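Local coordinates for Serine/threonine-protein phosphatase 2A regulatory subunit B'' subunit alpha (Homo sapiens, PDB 4I5J), which serves as a calcium-binding regulatory subunit of protein phosphatase 2A that might modulate substrate selectivity, catalytic activity and localisation of the enzyme, at residues 47-52 against 110-115; 54-59 against 117-122; 139-144 against 182-187; 207-212 against 235-240. All coordinates share one frame; numbering follows the deposited sequence.

Contact 1 of 4, residues 47-52 against 110-115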
# COMPACT_ATOMS: atom_id res chain seq x y z
N LEU A 47 -20.90 -13.98 2.72
CA LEU A 47 -20.67 -12.85 3.62
C LEU A 47 -21.81 -12.60 4.57
O LEU A 47 -21.71 -11.75 5.45
CB LEU A 47 -20.41 -11.57 2.82
CG LEU A 47 -19.19 -11.63 1.88
CD1 LEU A 47 -19.08 -10.38 1.01
CD2 LEU A 47 -17.92 -11.79 2.71
N THR A 48 -22.90 -13.34 4.40
CA THR A 48 -24.09 -13.04 5.20
C THR A 48 -23.93 -13.32 6.70
O THR A 48 -24.64 -12.74 7.50
CB THR A 48 -25.36 -13.69 4.62
OG1 THR A 48 -25.10 -15.06 4.30
CG2 THR A 48 -25.79 -12.94 3.35
N PHE A 49 -22.98 -14.17 7.09
CA PHE A 49 -22.69 -14.32 8.52
C PHE A 49 -22.28 -12.99 9.15
O PHE A 49 -22.43 -12.80 10.36
CB PHE A 49 -21.56 -15.34 8.74
CG PHE A 49 -20.19 -14.86 8.29
CD1 PHE A 49 -19.25 -14.41 9.22
CD2 PHE A 49 -19.84 -14.87 6.95
CE1 PHE A 49 -18.00 -13.97 8.80
CE2 PHE A 49 -18.59 -14.44 6.52
CZ PHE A 49 -17.66 -13.99 7.45
N LEU A 50 -21.76 -12.06 8.35
CA LEU A 50 -21.28 -10.80 8.89
C LEU A 50 -22.39 -9.95 9.48
O LEU A 50 -22.12 -9.07 10.30
CB LEU A 50 -20.50 -9.99 7.86
CG LEU A 50 -19.11 -10.55 7.62
CD1 LEU A 50 -18.46 -9.79 6.44
CD2 LEU A 50 -18.29 -10.40 8.89
N LYS A 51 -23.64 -10.20 9.08
CA LYS A 51 -24.76 -9.48 9.70
C LYS A 51 -24.79 -9.68 11.21
O LYS A 51 -25.34 -8.86 11.94
CB LYS A 51 -26.11 -9.91 9.11
CG LYS A 51 -26.28 -9.55 7.63
CD LYS A 51 -27.70 -9.83 7.15
CE LYS A 51 -27.82 -9.64 5.64
NZ LYS A 51 -29.23 -9.67 5.15
N ASP A 52 -24.16 -10.75 11.69
CA ASP A 52 -24.23 -11.04 13.12
C ASP A 52 -22.94 -10.79 13.87
O ASP A 52 -22.80 -11.13 15.04
CB ASP A 52 -24.76 -12.47 13.34
CG ASP A 52 -26.19 -12.63 12.84
OD1 ASP A 52 -26.99 -11.70 13.07
OD2 ASP A 52 -26.49 -13.66 12.19
N PHE A 110 -12.24 -8.36 -2.61
CA PHE A 110 -13.33 -8.85 -1.77
C PHE A 110 -13.07 -9.98 -0.81
O PHE A 110 -13.90 -10.21 0.09
CB PHE A 110 -14.53 -9.23 -2.65
CG PHE A 110 -15.20 -8.05 -3.25
CD1 PHE A 110 -14.92 -7.67 -4.55
CD2 PHE A 110 -16.08 -7.29 -2.50
CE1 PHE A 110 -15.52 -6.56 -5.10
CE2 PHE A 110 -16.70 -6.17 -3.06
CZ PHE A 110 -16.41 -5.80 -4.35
N SER A 111 -11.97 -10.69 -1.00
CA SER A 111 -11.71 -11.92 -0.26
C SER A 111 -11.84 -11.73 1.22
O SER A 111 -11.24 -10.79 1.76
CB SER A 111 -10.30 -12.40 -0.54
OG SER A 111 -9.94 -13.45 0.35
N TYR A 112 -12.62 -12.59 1.88
CA TYR A 112 -12.76 -12.51 3.33
C TYR A 112 -11.51 -12.99 4.03
O TYR A 112 -11.07 -12.39 5.02
CB TYR A 112 -13.98 -13.28 3.87
CG TYR A 112 -14.19 -12.95 5.32
CD1 TYR A 112 -14.88 -11.81 5.69
CD2 TYR A 112 -13.62 -13.73 6.33
CE1 TYR A 112 -15.05 -11.47 7.03
CE2 TYR A 112 -13.77 -13.41 7.64
CZ TYR A 112 -14.49 -12.28 8.00
OH TYR A 112 -14.64 -11.97 9.33
N GLU A 113 -10.94 -14.08 3.51
CA GLU A 113 -9.70 -14.65 4.03
C GLU A 113 -8.57 -13.61 4.05
O GLU A 113 -7.77 -13.55 4.99
CB GLU A 113 -9.24 -15.83 3.17
CG GLU A 113 -9.94 -17.15 3.43
CD GLU A 113 -9.67 -18.21 2.35
OE1 GLU A 113 -9.01 -17.88 1.33
OE2 GLU A 113 -10.12 -19.36 2.52
N HIS A 114 -8.49 -12.82 2.98
CA HIS A 114 -7.43 -11.83 2.90
C HIS A 114 -7.68 -10.80 3.96
O HIS A 114 -6.76 -10.36 4.64
CB HIS A 114 -7.41 -11.15 1.53
CG HIS A 114 -6.79 -11.97 0.44
ND1 HIS A 114 -6.84 -11.60 -0.89
CD2 HIS A 114 -6.11 -13.14 0.48
CE1 HIS A 114 -6.23 -12.51 -1.62
NE2 HIS A 114 -5.77 -13.45 -0.82
N PHE A 115 -8.94 -10.38 4.10
CA PHE A 115 -9.27 -9.40 5.11
C PHE A 115 -8.89 -9.89 6.50
O PHE A 115 -8.34 -9.13 7.30
CB PHE A 115 -10.76 -9.05 5.10
CG PHE A 115 -11.30 -8.69 6.46
CD1 PHE A 115 -10.99 -7.49 7.04
CD2 PHE A 115 -12.11 -9.59 7.16
CE1 PHE A 115 -11.47 -7.16 8.31
CE2 PHE A 115 -12.60 -9.26 8.42
CZ PHE A 115 -12.27 -8.06 9.00
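Phe49 and Tyr112 form a T-shaped (edge-to-face) aromatic pair that joins the loop between helices 34-43 and 54-72 to the first turn of helix 112-125. The contact lies near one end of the molecule, away from the calcium site. Phe49 supplies the edge: its CZ stands 3.6 Å from Tyr112 CZ, over one face of the tyrosine and offset toward the rim. The ring centroids are 5.1 Å apart and the planes meet at 78°. Phe49 can reach across because its CG sits between the backbone N and the carbonyl carbon (chi1 70°), while Tyr112 comes from the opposite direction. The other face of the tyrosine meets Phe115 CD2, one helical turn further on, so the ring is held between two phenylalanines.

Two leucines add to this grip: Leu50 from the 3-10 turn, Leu47 from the loop just before. Leu50 crosses the tyrosine obliquely, with CD1 at 3.8 Å from Tyr112 CE1, and its other methyl, CD2, lies near the hydroxyl. Leu47 CD2 makes a looser approach, 4.3 Å from Tyr112 CD1.

Polar atoms fix the helix start that carries the tyrosine. Ser111 is the N-cap, its OG accepting from His114 N at 3.1 Å, and Asn104 OD1 accepts from Glu113 N. Phe110, just before the cap, packs on helix 90-97, against Phe90 and Leu94 among others.

Cohesion between the two segments therefore rests on dispersion and on the weak attraction of a ring's positive edge for another ring's electron-rich face, while polar bonds hold the helix cap.

Contact 2 of 4, residues 54-59 against 117-122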
# COMPACT_ATOMS: atom_id res chain seq x y z
N PRO A 54 -20.90 -7.47 14.18
CA PRO A 54 -20.83 -6.07 13.74
C PRO A 54 -19.42 -5.50 13.65
O PRO A 54 -19.15 -4.73 12.72
CB PRO A 54 -21.66 -5.31 14.79
CG PRO A 54 -21.89 -6.29 15.93
CD PRO A 54 -21.74 -7.67 15.37
N GLU A 55 -18.53 -5.84 14.58
CA GLU A 55 -17.15 -5.34 14.50
C GLU A 55 -16.47 -5.83 13.22
O GLU A 55 -15.72 -5.09 12.59
CB GLU A 55 -16.35 -5.77 15.72
CG GLU A 55 -14.95 -5.17 15.84
CD GLU A 55 -14.47 -5.13 17.30
OE1 GLU A 55 -15.31 -4.93 18.21
OE2 GLU A 55 -13.25 -5.32 17.53
N PHE A 56 -16.74 -7.07 12.84
CA PHE A 56 -16.13 -7.62 11.64
C PHE A 56 -16.84 -7.20 10.36
O PHE A 56 -16.21 -7.06 9.32
CB PHE A 56 -16.01 -9.14 11.78
CG PHE A 56 -14.85 -9.52 12.65
CD1 PHE A 56 -15.00 -9.64 14.01
CD2 PHE A 56 -13.58 -9.64 12.09
CE1 PHE A 56 -13.90 -9.93 14.82
CE2 PHE A 56 -12.49 -9.94 12.89
CZ PHE A 56 -12.65 -10.08 14.25
N HIS A 57 -18.14 -6.97 10.46
CA HIS A 57 -18.90 -6.33 9.40
C HIS A 57 -18.26 -5.00 8.98
O HIS A 57 -18.06 -4.75 7.78
CB HIS A 57 -20.32 -6.06 9.91
CG HIS A 57 -21.30 -5.72 8.83
ND1 HIS A 57 -21.49 -4.43 8.39
CD2 HIS A 57 -22.15 -6.49 8.12
CE1 HIS A 57 -22.41 -4.42 7.44
NE2 HIS A 57 -22.83 -5.66 7.26
N SER A 58 -17.94 -4.16 9.96
CA SER A 58 -17.39 -2.83 9.69
C SER A 58 -15.97 -2.88 9.17
O SER A 58 -15.65 -2.20 8.20
CB SER A 58 -17.42 -1.95 10.93
OG SER A 58 -18.75 -1.68 11.27
N ARG A 59 -15.13 -3.65 9.86
CA ARG A 59 -13.75 -3.84 9.45
C ARG A 59 -13.61 -4.42 8.04
O ARG A 59 -12.69 -4.04 7.31
CB ARG A 59 -13.03 -4.75 10.45
CG ARG A 59 -12.77 -4.10 11.78
CD ARG A 59 -11.90 -2.87 11.63
NE ARG A 59 -11.46 -2.37 12.93
CZ ARG A 59 -11.12 -1.11 13.16
NH1 ARG A 59 -11.17 -0.21 12.19
NH2 ARG A 59 -10.72 -0.75 14.38
N VAL A 117 -6.64 -12.09 7.46
CA VAL A 117 -5.19 -12.07 7.60
C VAL A 117 -4.75 -10.66 8.00
O VAL A 117 -3.99 -10.49 8.98
CB VAL A 117 -4.48 -12.51 6.30
CG1 VAL A 117 -2.98 -12.19 6.35
CG2 VAL A 117 -4.70 -14.00 6.06
N ILE A 118 -5.23 -9.66 7.27
CA ILE A 118 -4.90 -8.26 7.56
C ILE A 118 -5.37 -7.85 8.97
O ILE A 118 -4.64 -7.21 9.71
CB ILE A 118 -5.52 -7.31 6.51
CG1 ILE A 118 -4.99 -7.63 5.13
CG2 ILE A 118 -5.21 -5.85 6.83
CD1 ILE A 118 -5.63 -6.79 4.04
N TYR A 119 -6.59 -8.25 9.34
CA TYR A 119 -7.12 -7.91 10.67
C TYR A 119 -6.27 -8.49 11.79
O TYR A 119 -5.98 -7.81 12.78
CB TYR A 119 -8.58 -8.36 10.83
CG TYR A 119 -9.17 -7.94 12.17
CD1 TYR A 119 -9.91 -6.77 12.28
CD2 TYR A 119 -8.96 -8.70 13.33
CE1 TYR A 119 -10.44 -6.37 13.50
CE2 TYR A 119 -9.48 -8.29 14.56
CZ TYR A 119 -10.22 -7.13 14.63
OH TYR A 119 -10.74 -6.70 15.82
N CYS A 120 -5.91 -9.76 11.68
CA CYS A 120 -5.11 -10.38 12.74
C CYS A 120 -3.74 -9.74 12.88
O CYS A 120 -3.22 -9.62 13.99
CB CYS A 120 -4.96 -11.88 12.51
SG CYS A 120 -6.57 -12.71 12.63
N LYS A 121 -3.15 -9.36 11.75
CA LYS A 121 -1.86 -8.72 11.79
C LYS A 121 -1.98 -7.37 12.47
O LYS A 121 -1.13 -7.02 13.28
CB LYS A 121 -1.26 -8.60 10.39
CG LYS A 121 -0.62 -9.91 9.92
CD LYS A 121 -0.10 -9.79 8.49
CE LYS A 121 0.49 -11.10 8.00
NZ LYS A 121 0.74 -11.07 6.53
N PHE A 122 -3.06 -6.64 12.18
CA PHE A 122 -3.31 -5.36 12.86
C PHE A 122 -3.48 -5.59 14.36
O PHE A 122 -2.92 -4.86 15.19
CB PHE A 122 -4.57 -4.69 12.30
CG PHE A 122 -4.89 -3.36 12.96
CD1 PHE A 122 -4.24 -2.20 12.56
CD2 PHE A 122 -5.81 -3.30 14.00
CE1 PHE A 122 -4.52 -0.96 13.18
CE2 PHE A 122 -6.10 -2.08 14.63
CZ PHE A 122 -5.46 -0.91 14.21
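Tyr119 OH gives a weak hydrogen bond, 3.3 Å long, to Glu55 OE2, from helix 112-125 to helix 54-72. The two side chains cross at about a right angle. Because the glutamate is exposed, this bond is best read as a light tether at the end of a mainly apolar contact.

The weight falls on the tyrosine ring. Phe56 CE2 lies 3.7 Å above its plane, over the centre, and Phe56 CZ sits equally close to Tyr119 CE2, at 3.7 Å. The two rings are inclined at 48°, with centroids 4.6 Å apart, an oblique pairing intermediate between a stack and a T. Arg59 approaches the rim instead: its CG is 3.7 Å from Tyr119 CE1, near the ring plane, so it is the aliphatic part of the arginine that packs here. The chain bends at chi2, and the guanidinium is carried off from the ring. Tyr119 spans the distance by setting its CG opposite the backbone N (chi1 -177°). Replacing Tyr119 by an alanine would probably open a gap beneath the Phe56 ring, and Glu55 OE2 would lose this donor.

Phe56 also touches Tyr112 and Phe115 of the same partner helix, while Phe122 of helix 112-125 meets Tyr173 of helix 173-184 edge-to-face. The axes of the two short helical segments pass 12.0 Å apart at 108°, a steep crossing bridged by a large aromatic residue, here joining helices from two neighbouring EF-hand family regions of this mainly helical protein.

Contact 3 of 4, residues 139-144 against 182-187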
# COMPACT_ATOMS: atom_id res chain seq x y z
N SER A 139 7.64 -0.71 13.98
CA SER A 139 9.06 -1.02 13.84
C SER A 139 9.39 -2.47 14.16
O SER A 139 10.43 -2.98 13.76
CB SER A 139 9.88 -0.09 14.72
OG SER A 139 9.90 1.22 14.18
N ARG A 140 8.49 -3.14 14.87
CA ARG A 140 8.68 -4.54 15.23
C ARG A 140 7.92 -5.51 14.34
O ARG A 140 7.98 -6.72 14.54
CB ARG A 140 8.27 -4.75 16.68
CG ARG A 140 9.18 -4.03 17.62
CD ARG A 140 8.66 -4.00 19.03
NE ARG A 140 9.51 -3.11 19.81
CZ ARG A 140 9.15 -1.91 20.26
NH1 ARG A 140 7.93 -1.45 20.05
NH2 ARG A 140 10.02 -1.19 20.94
N TYR A 141 7.19 -4.98 13.36
CA TYR A 141 6.46 -5.81 12.41
C TYR A 141 7.45 -6.69 11.68
O TYR A 141 8.51 -6.21 11.28
CB TYR A 141 5.74 -4.92 11.40
CG TYR A 141 4.98 -5.65 10.31
CD1 TYR A 141 3.74 -6.22 10.55
CD2 TYR A 141 5.49 -5.74 9.02
CE1 TYR A 141 3.04 -6.86 9.56
CE2 TYR A 141 4.80 -6.39 8.02
CZ TYR A 141 3.57 -6.95 8.30
OH TYR A 141 2.85 -7.60 7.32
N ASN A 142 7.11 -7.96 11.50
CA ASN A 142 7.95 -8.86 10.72
C ASN A 142 9.40 -8.85 11.22
O ASN A 142 10.34 -8.73 10.42
CB ASN A 142 7.91 -8.48 9.23
CG ASN A 142 7.22 -9.52 8.38
OD1 ASN A 142 5.98 -9.56 8.31
ND2 ASN A 142 8.00 -10.35 7.70
N ASP A 143 9.55 -8.93 12.54
CA ASP A 143 10.86 -8.94 13.19
C ASP A 143 11.79 -7.82 12.73
O ASP A 143 12.90 -8.07 12.26
CB ASP A 143 11.53 -10.30 12.99
CG ASP A 143 10.73 -11.43 13.61
OD1 ASP A 143 10.26 -11.27 14.76
OD2 ASP A 143 10.55 -12.48 12.94
N GLN A 144 11.31 -6.58 12.87
CA GLN A 144 12.06 -5.38 12.49
C GLN A 144 12.53 -5.37 11.04
O GLN A 144 13.59 -4.82 10.73
CB GLN A 144 13.26 -5.17 13.41
CG GLN A 144 12.90 -4.68 14.78
CD GLN A 144 13.98 -4.97 15.78
OE1 GLN A 144 14.25 -6.12 16.09
NE2 GLN A 144 14.61 -3.92 16.29
N SER A 182 1.58 -2.97 0.85
CA SER A 182 2.76 -2.44 0.19
C SER A 182 4.03 -3.12 0.68
O SER A 182 5.01 -3.25 -0.06
CB SER A 182 2.84 -0.93 0.41
OG SER A 182 1.72 -0.32 -0.22
N GLU A 183 4.02 -3.54 1.95
CA GLU A 183 5.19 -4.16 2.53
C GLU A 183 5.35 -5.59 1.98
O GLU A 183 6.46 -6.05 1.70
CB GLU A 183 5.11 -4.14 4.05
CG GLU A 183 6.44 -4.38 4.76
CD GLU A 183 6.65 -5.84 5.09
OE1 GLU A 183 7.73 -6.18 5.62
OE2 GLU A 183 5.73 -6.64 4.83
N GLU A 184 4.23 -6.26 1.77
CA GLU A 184 4.25 -7.63 1.29
C GLU A 184 4.41 -7.75 -0.21
O GLU A 184 4.98 -8.73 -0.69
CB GLU A 184 2.99 -8.36 1.75
CG GLU A 184 2.82 -8.30 3.26
CD GLU A 184 1.81 -9.30 3.80
OE1 GLU A 184 0.84 -9.63 3.07
OE2 GLU A 184 1.99 -9.75 4.95
N ASP A 185 3.92 -6.76 -0.96
CA ASP A 185 3.97 -6.80 -2.41
C ASP A 185 4.62 -5.55 -3.00
O ASP A 185 3.94 -4.56 -3.25
CB ASP A 185 2.55 -6.93 -2.97
CG ASP A 185 2.52 -6.96 -4.49
OD1 ASP A 185 3.60 -7.11 -5.11
OD2 ASP A 185 1.40 -6.83 -5.05
N LYS A 186 5.92 -5.57 -3.26
CA LYS A 186 6.55 -4.39 -3.85
C LYS A 186 6.58 -4.46 -5.38
O LYS A 186 7.43 -3.83 -6.01
CB LYS A 186 7.97 -4.15 -3.30
CG LYS A 186 8.03 -3.75 -1.83
CD LYS A 186 9.45 -3.50 -1.37
CE LYS A 186 9.54 -3.33 0.15
NZ LYS A 186 9.14 -4.56 0.94
N ARG A 187 5.64 -5.19 -5.99
CA ARG A 187 5.65 -5.31 -7.45
C ARG A 187 4.49 -4.63 -8.11
O ARG A 187 4.45 -4.48 -9.32
CB ARG A 187 5.72 -6.78 -7.88
CG ARG A 187 6.90 -7.47 -7.26
CD ARG A 187 7.32 -8.69 -8.02
NE ARG A 187 8.24 -9.47 -7.21
CZ ARG A 187 9.19 -10.26 -7.71
NH1 ARG A 187 9.35 -10.36 -9.02
NH2 ARG A 187 9.99 -10.93 -6.89
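Tyr141 presents the edge of its ring to the carboxylate of Glu183, and the two flat groups stand almost perpendicular, their planes 85° apart. Tyr141 CE2 is 3.3 Å from Glu183 OE2 and 3.5 Å from Glu183 CD, which lies in the plane of the ring. The glutamate folds to reach this position: its chain bends at chi2 (-93°), bringing the carboxylate round from helix 173-184. Beyond the ring, the hydroxyl meets a second acid at a gentler inclination of 37°, with Tyr141 OH 3.3 Å from Glu184 OE2. That oxygen has a stronger partner elsewhere, the salt bridge to Lys121 of helix 112-125. Asn142 adds a looser touch, its CB 4.3 Å from Glu183 OE1.

The tyrosine is itself buried, packed edge-to-face on Phe179 and against Leu125, so it pins the loop after helix 135-138 to two helices of the EF-hand pair. A glycine in place of Tyr141 would probably leave the Glu183 carboxylate without its aromatic neighbour and the loop free to shift away from helix 173-184.

Just past the helix end, Asp185 OD1 accepts from Arg187 N at 2.9 Å, an Asx turn.

Glu183 OE1 is buried without a polar partner in the model. A ring edge, slightly positive, may offset part of the charge, but such an environment would probably favour the protonated acid more than water does.

Contact 4 of 4, residues 207-212 against 235-240. With CA (calcium ion), chain B.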
# COMPACT_ATOMS: atom_id res chain seq x y z
N LEU A 207 14.62 10.88 -6.21
CA LEU A 207 15.45 10.37 -5.14
C LEU A 207 16.86 10.82 -5.45
O LEU A 207 17.43 10.41 -6.45
CB LEU A 207 15.38 8.84 -5.07
CG LEU A 207 13.96 8.29 -4.92
CD1 LEU A 207 13.97 6.79 -4.67
CD2 LEU A 207 13.22 9.03 -3.80
N SER A 208 17.39 11.72 -4.62
CA SER A 208 18.75 12.21 -4.80
C SER A 208 19.70 11.26 -4.09
O SER A 208 19.26 10.41 -3.29
CB SER A 208 18.86 13.61 -4.20
OG SER A 208 18.55 13.56 -2.81
N MET A 209 20.99 11.39 -4.36
CA MET A 209 21.95 10.44 -3.81
C MET A 209 22.10 10.61 -2.31
O MET A 209 22.47 9.66 -1.61
CB MET A 209 23.32 10.57 -4.48
CG MET A 209 23.30 10.17 -5.94
SD MET A 209 24.92 10.51 -6.68
CE MET A 209 24.63 10.09 -8.41
N TYR A 210 21.79 11.80 -1.81
CA TYR A 210 21.88 12.02 -0.37
C TYR A 210 20.65 11.49 0.35
O TYR A 210 20.71 11.19 1.54
CB TYR A 210 22.16 13.48 -0.03
CG TYR A 210 21.27 14.48 -0.71
CD1 TYR A 210 20.11 14.93 -0.08
CD2 TYR A 210 21.59 15.01 -1.95
CE1 TYR A 210 19.29 15.84 -0.67
CE2 TYR A 210 20.76 15.94 -2.57
CZ TYR A 210 19.62 16.35 -1.92
OH TYR A 210 18.78 17.27 -2.50
N GLU A 211 19.53 11.36 -0.36
CA GLU A 211 18.36 10.69 0.23
C GLU A 211 18.66 9.20 0.29
O GLU A 211 18.41 8.55 1.31
CB GLU A 211 17.08 10.99 -0.55
CG GLU A 211 16.59 12.41 -0.30
CD GLU A 211 15.54 12.89 -1.29
OE1 GLU A 211 15.50 12.38 -2.43
OE2 GLU A 211 14.76 13.81 -0.93
N LEU A 212 19.23 8.66 -0.78
CA LEU A 212 19.70 7.28 -0.75
C LEU A 212 20.68 7.00 0.41
O LEU A 212 20.56 5.98 1.11
CB LEU A 212 20.32 6.88 -2.09
CG LEU A 212 19.37 6.88 -3.30
CD1 LEU A 212 20.02 6.25 -4.52
CD2 LEU A 212 18.10 6.16 -2.98
N ASP A 235 30.08 1.91 -3.73
CA ASP A 235 29.90 0.69 -4.52
C ASP A 235 28.44 0.26 -4.57
O ASP A 235 27.96 -0.23 -5.59
CB ASP A 235 30.76 -0.45 -3.96
CG ASP A 235 32.23 -0.22 -4.17
OD1 ASP A 235 32.72 -0.47 -5.29
OD2 ASP A 235 32.90 0.23 -3.21
N LEU A 236 27.74 0.44 -3.46
CA LEU A 236 26.33 0.06 -3.42
C LEU A 236 25.51 0.92 -4.37
O LEU A 236 24.68 0.41 -5.12
CB LEU A 236 25.75 0.19 -2.03
CG LEU A 236 24.25 -0.11 -2.11
CD1 LEU A 236 23.96 -1.49 -1.58
CD2 LEU A 236 23.47 0.98 -1.42
N LEU A 237 25.78 2.22 -4.35
CA LEU A 237 25.11 3.16 -5.23
C LEU A 237 25.37 2.80 -6.69
O LEU A 237 24.46 2.83 -7.52
CB LEU A 237 25.56 4.59 -4.93
CG LEU A 237 24.94 5.71 -5.75
CD1 LEU A 237 23.42 5.69 -5.64
CD2 LEU A 237 25.52 7.04 -5.30
N CYS A 238 26.61 2.43 -7.01
CA CYS A 238 26.93 1.92 -8.35
C CYS A 238 26.04 0.74 -8.73
O CYS A 238 25.44 0.72 -9.80
CB CYS A 238 28.40 1.52 -8.42
SG CYS A 238 29.49 2.95 -8.62
N GLN A 239 25.96 -0.25 -7.85
CA GLN A 239 25.08 -1.40 -8.04
C GLN A 239 23.64 -0.99 -8.30
O GLN A 239 22.98 -1.51 -9.21
CB GLN A 239 25.09 -2.31 -6.80
CG GLN A 239 26.45 -2.95 -6.55
CD GLN A 239 26.37 -4.10 -5.56
OE1 GLN A 239 25.33 -4.31 -4.93
NE2 GLN A 239 27.46 -4.85 -5.43
N MET A 240 23.16 -0.06 -7.49
CA MET A 240 21.76 0.35 -7.58
C MET A 240 21.50 1.14 -8.86
O MET A 240 20.40 1.11 -9.40
CB MET A 240 21.35 1.16 -6.34
CG MET A 240 21.25 0.30 -5.11
SD MET A 240 20.06 -1.03 -5.38
CE MET A 240 21.10 -2.50 -5.25
CA CA B . 13.91 14.03 -3.20
O HOH W 1 15.89 15.36 -3.62
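Leu237 packs its two methyl groups against separate side chains of helix 209-226, the exit helix of the calcium-binding EF-hand. Its CD1 lies 3.6 Å from Leu212 CD1, and its CD2 is 3.8 Å from Met209 SD. The leucine crosses both partners at about a right angle. With CG placed opposite the backbone N (chi1 -179°), its branch projects from helix 233-244 and fits between residues one turn apart on the neighbouring helix. Met209, extended beyond CG, runs past this branch, and its CG also comes close to Leu237 CD2. Leu212 is deeper, touching Met199 of the entering helix and Phe266 of helix 263-271, so the apolar patch is continuous with the core of the hand.

On another side of the same turn lies the metal. Glu211 chelates the calcium ion through both carboxylate oxygens, OE1 and OE2, each 2.4 Å from the ion, and a water completes the local set at the same distance from calcium. Asp200, Asp202, Asp204 and the carbonyl of Val206 supply the remaining ligands, as in a classical EF-hand loop.

Ser208 and Glu211 also form a capping box at the helix start. One half is weak, Glu211 N to Ser208 OG at 3.4 Å. The other is firmer: Ser208 N donates to Glu211 OE1 at 3.0 Å and 167°, on the anti side of the carboxylate and 30° out of its plane.

In the fold
Contacts 1 and 2 are neighbours, with centres about 9 Å apart, and share helix 112-125; their segments alternate along the chain, and Phe115 bridges them by touching Phe56 and Arg59. Contact 3 follows about 19 Å from contact 2 between centres, joined to it by the salt bridge of Lys121 with Glu184 and by packing of Lys121 on Tyr141. Contact 4 stands apart, its centre about 22 Å from contact 3 and 44 Å from contact 1, on the opposite side of the chain's centre from contacts 1 and 2. It alone holds a calcium ligand, whereas the other three knit helices and loops together away from the metal.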